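Local coordinates for conserved domain protein (Porphyromonas gingivalis, PDB 3PNN) that probably transfers a sugar from an activated donor to an acceptor, forming a glycosidic linkage, as a cytoplasmic glycosyltransferase with a Rossmann-like alpha/beta/alpha fold, at residues Trp218-Asp223 and Phe251-Leu256. Residues are numbered along the deposited sequence; the frame is centred on the assembly and turned at random.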
ATOM      1  N   TRP A 218       4.003   1.747   3.835  1.00 22.71           N
ATOM      2  CA  TRP A 218       5.431   2.091   3.889  1.00 22.00           C
ATOM      3  C   TRP A 218       5.607   3.554   4.242  1.00 24.34           C
ATOM      4  O   TRP A 218       4.692   4.357   4.038  1.00 24.68           O
ATOM      5  CB  TRP A 218       6.039   1.914   2.502  1.00 24.24           C
ATOM      6  CG  TRP A 218       5.926   0.551   1.947  1.00 23.78           C
ATOM      7  CD1 TRP A 218       4.957   0.069   1.112  1.00 25.07           C
ATOM      8  CD2 TRP A 218       6.842  -0.517   2.168  1.00 22.32           C
ATOM      9  NE1 TRP A 218       5.220  -1.248   0.804  1.00 27.48           N
ATOM     10  CE2 TRP A 218       6.370  -1.630   1.447  1.00 24.97           C
ATOM     11  CE3 TRP A 218       8.020  -0.643   2.918  1.00 24.54           C
ATOM     12  CZ2 TRP A 218       7.034  -2.862   1.452  1.00 31.06           C
ATOM     13  CZ3 TRP A 218       8.691  -1.868   2.912  1.00 27.95           C
ATOM     14  CH2 TRP A 218       8.187  -2.959   2.190  1.00 27.69           C
ATOM     15  N   GLY A 219       6.795   3.908   4.720  1.00 21.99           N
ATOM     16  CA  GLY A 219       7.182   5.303   4.900  1.00 24.32           C
ATOM     17  C   GLY A 219       8.505   5.560   4.188  1.00 26.60           C
ATOM     18  O   GLY A 219       9.488   4.862   4.443  1.00 24.62           O
ATOM     19  N   PHE A 220       8.529   6.551   3.299  1.00 23.27           N
ATOM     20  CA  PHE A 220       9.718   6.838   2.483  1.00 24.99           C
ATOM     21  C   PHE A 220      10.094   8.315   2.547  1.00 23.49           C
ATOM     22  O   PHE A 220       9.321   9.149   3.038  1.00 25.36           O
ATOM     23  CB  PHE A 220       9.476   6.477   1.007  1.00 23.19           C
ATOM     24  CG  PHE A 220       9.226   4.997   0.741  1.00 25.89           C
ATOM     25  CD1 PHE A 220      10.188   4.040   1.042  1.00 27.61           C
ATOM     26  CD2 PHE A 220       8.038   4.584   0.146  1.00 26.12           C
ATOM     27  CE1 PHE A 220       9.960   2.691   0.777  1.00 24.88           C
ATOM     28  CE2 PHE A 220       7.802   3.241  -0.124  1.00 23.63           C
ATOM     29  CZ  PHE A 220       8.774   2.292   0.184  1.00 26.40           C
ATOM     30  N   THR A 221      11.281   8.632   2.036  1.00 26.55           N
ATOM     31  CA  THR A 221      11.670  10.010   1.764  1.00 23.88           C
ATOM     32  C   THR A 221      11.846  10.118   0.255  1.00 24.42           C
ATOM     33  O   THR A 221      11.938   9.104  -0.425  1.00 26.52           O
ATOM     34  CB  THR A 221      12.978  10.395   2.500  1.00 23.10           C
ATOM     35  OG1 THR A 221      13.963   9.371   2.310  1.00 25.67           O
ATOM     36  CG2 THR A 221      12.720  10.533   4.007  1.00 25.02           C
ATOM     37  N   PRO A 222      11.898  11.346  -0.282  1.00 26.99           N
ATOM     38  CA  PRO A 222      11.830  11.464  -1.754  1.00 26.86           C
ATOM     39  C   PRO A 222      12.998  10.838  -2.527  1.00 25.19           C
ATOM     40  O   PRO A 222      12.850  10.580  -3.734  1.00 26.66           O
ATOM     41  CB  PRO A 222      11.736  12.981  -1.985  1.00 31.94           C
ATOM     42  CG  PRO A 222      11.052  13.493  -0.702  1.00 28.64           C
ATOM     43  CD  PRO A 222      11.670  12.634   0.395  1.00 27.47           C
ATOM     44  N   ASP A 223      14.133  10.583  -1.877  1.00 23.42           N
ATOM     45  CA  ASP A 223      15.233   9.898  -2.579  1.00 27.02           C
ATOM     46  C   ASP A 223      14.759   8.526  -3.063  1.00 27.67           C
ATOM     47  O   ASP A 223      15.338   7.942  -3.964  1.00 29.99           O
ATOM     48  CB  ASP A 223      16.455   9.727  -1.672  1.00 25.92           C
ATOM     49  CG  ASP A 223      16.077   9.282  -0.273  1.00 32.84           C
ATOM     50  OD1 ASP A 223      16.270   8.084   0.055  1.00 27.11           O
ATOM     51  OD2 ASP A 223      15.573  10.130   0.493  1.00 30.79           O
ATOM     52  N   PHE A 251       9.991  -5.686  -4.189  1.00 36.55           N
ATOM     53  CA  PHE A 251      11.177  -6.029  -4.960  1.00 34.17           C
ATOM     54  C   PHE A 251      12.260  -4.957  -4.858  1.00 40.38           C
ATOM     55  O   PHE A 251      13.437  -5.258  -4.617  1.00 35.48           O
ATOM     56  CB  PHE A 251      10.845  -6.280  -6.435  1.00 38.02           C
ATOM     57  CG  PHE A 251      12.068  -6.368  -7.313  1.00 44.15           C
ATOM     58  CD1 PHE A 251      12.707  -7.578  -7.516  1.00 47.64           C
ATOM     59  CD2 PHE A 251      12.588  -5.232  -7.921  1.00 45.80           C
ATOM     60  CE1 PHE A 251      13.839  -7.658  -8.311  1.00 51.37           C
ATOM     61  CE2 PHE A 251      13.716  -5.302  -8.711  1.00 49.68           C
ATOM     62  CZ  PHE A 251      14.344  -6.516  -8.909  1.00 53.83           C
ATOM     63  N   VAL A 252      11.859  -3.711  -5.076  1.00 33.56           N
ATOM     64  CA  VAL A 252      12.763  -2.571  -4.977  1.00 31.25           C
ATOM     65  C   VAL A 252      13.314  -2.411  -3.563  1.00 30.78           C
ATOM     66  O   VAL A 252      14.510  -2.236  -3.375  1.00 29.55           O
ATOM     67  CB  VAL A 252      12.030  -1.260  -5.369  1.00 28.57           C
ATOM     68  CG1 VAL A 252      12.883  -0.051  -5.016  1.00 32.07           C
ATOM     69  CG2 VAL A 252      11.688  -1.295  -6.852  1.00 30.14           C
ATOM     70  N   VAL A 253      12.428  -2.447  -2.570  1.00 26.88           N
ATOM     71  CA  VAL A 253      12.849  -2.307  -1.178  1.00 25.90           C
ATOM     72  C   VAL A 253      13.841  -3.414  -0.822  1.00 27.42           C
ATOM     73  O   VAL A 253      14.873  -3.172  -0.198  1.00 26.36           O
ATOM     74  CB  VAL A 253      11.651  -2.339  -0.213  1.00 28.83           C
ATOM     75  CG1 VAL A 253      12.119  -2.528   1.231  1.00 26.12           C
ATOM     76  CG2 VAL A 253      10.821  -1.049  -0.349  1.00 26.50           C
ATOM     77  N   ASN A 254      13.531  -4.632  -1.241  1.00 25.10           N
ATOM     78  CA  ASN A 254      14.424  -5.756  -0.975  1.00 30.62           C
ATOM     79  C   ASN A 254      15.817  -5.527  -1.576  1.00 33.24           C
ATOM     80  O   ASN A 254      16.852  -5.817  -0.950  1.00 28.33           O
ATOM     81  CB  ASN A 254      13.789  -7.048  -1.498  1.00 33.11           C
ATOM     82  CG  ASN A 254      14.530  -8.293  -1.042  1.00 39.51           C
ATOM     83  OD1 ASN A 254      14.518  -8.642   0.141  1.00 41.54           O
ATOM     84  ND2 ASN A 254      15.164  -8.977  -1.982  1.00 46.71           N
ATOM     85  N   ASP A 255      15.854  -4.978  -2.784  1.00 31.80           N
ATOM     86  CA  ASP A 255      17.126  -4.744  -3.448  1.00 35.31           C
ATOM     87  C   ASP A 255      17.947  -3.697  -2.710  1.00 34.15           C
ATOM     88  O   ASP A 255      19.158  -3.845  -2.556  1.00 34.73           O
ATOM     89  CB  ASP A 255      16.907  -4.299  -4.893  1.00 33.17           C
ATOM     90  CG  ASP A 255      18.220  -4.199  -5.667  1.00 48.82           C
ATOM     91  OD1 ASP A 255      18.612  -5.200  -6.297  1.00 48.68           O
ATOM     92  OD2 ASP A 255      18.867  -3.129  -5.627  1.00 47.01           O
ATOM     93  N   LEU A 256      17.287  -2.630  -2.260  1.00 28.42           N
ATOM     94  CA  LEU A 256      17.977  -1.540  -1.578  1.00 29.96           C
ATOM     95  C   LEU A 256      18.530  -1.949  -0.218  1.00 34.96           C
ATOM     96  O   LEU A 256      19.633  -1.544   0.174  1.00 31.96           O
ATOM     97  CB  LEU A 256      17.030  -0.349  -1.414  1.00 27.77           C
ATOM     98  CG  LEU A 256      16.609   0.345  -2.709  1.00 29.72           C
ATOM     99  CD1 LEU A 256      15.648   1.492  -2.367  1.00 27.80           C
ATOM    100  CD2 LEU A 256      17.836   0.868  -3.448  1.00 33.32           C
TER
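Helix-on-sheet packing in the Rossmann-like alpha/beta/alpha fold joins W218 and F220 of strand 217-220 to V253 of helix 249-259. The strand runs antiparallel to strands 118-122 and 148-155, one on each edge. The backbones stay well apart, and the aromatic side chains reach across to the helix. V253 is the one helix residue of 251-256 that touches 218-223, and it uses both methyl groups. CG2 lies over one face of the W218 indole, 4.2 Å from the centroid of the six-membered ring and 20° off its normal. This is a CH-pi contact, displaced toward the rim of the ring. CG1 meets the outer end of the same ring, with CZ3 of W218 at 3.9 Å from CG1 of V253. This methyl lies beyond the ring rim, near both CZ3 and CH2 of W218. The valine torsion explains the division: CG1 is anti to the backbone N (chi1 166°), which leaves CG2 beside that N and turned to both rings. F220 approaches differently. Its edge, not its face, meets the valine, with CZ of F220 4.0 Å from CG2 of V253. One methyl thus meets both an indole face and a phenyl edge. I249, one helical turn earlier, also packs on both aromatics. The F220 ring stacks with Y224 of helix 223-239, which also touches V253, and meets Y149 edge-to-face. The indole NE1 is hydrogen-bonded to OD1 of N216, so the polar atom of W218 has its own partner. The three touching residues are buried and meet through carbon alone. The join therefore rests on dispersion, CH-pi attraction and the exclusion of water, and no polar bond links the two segments here.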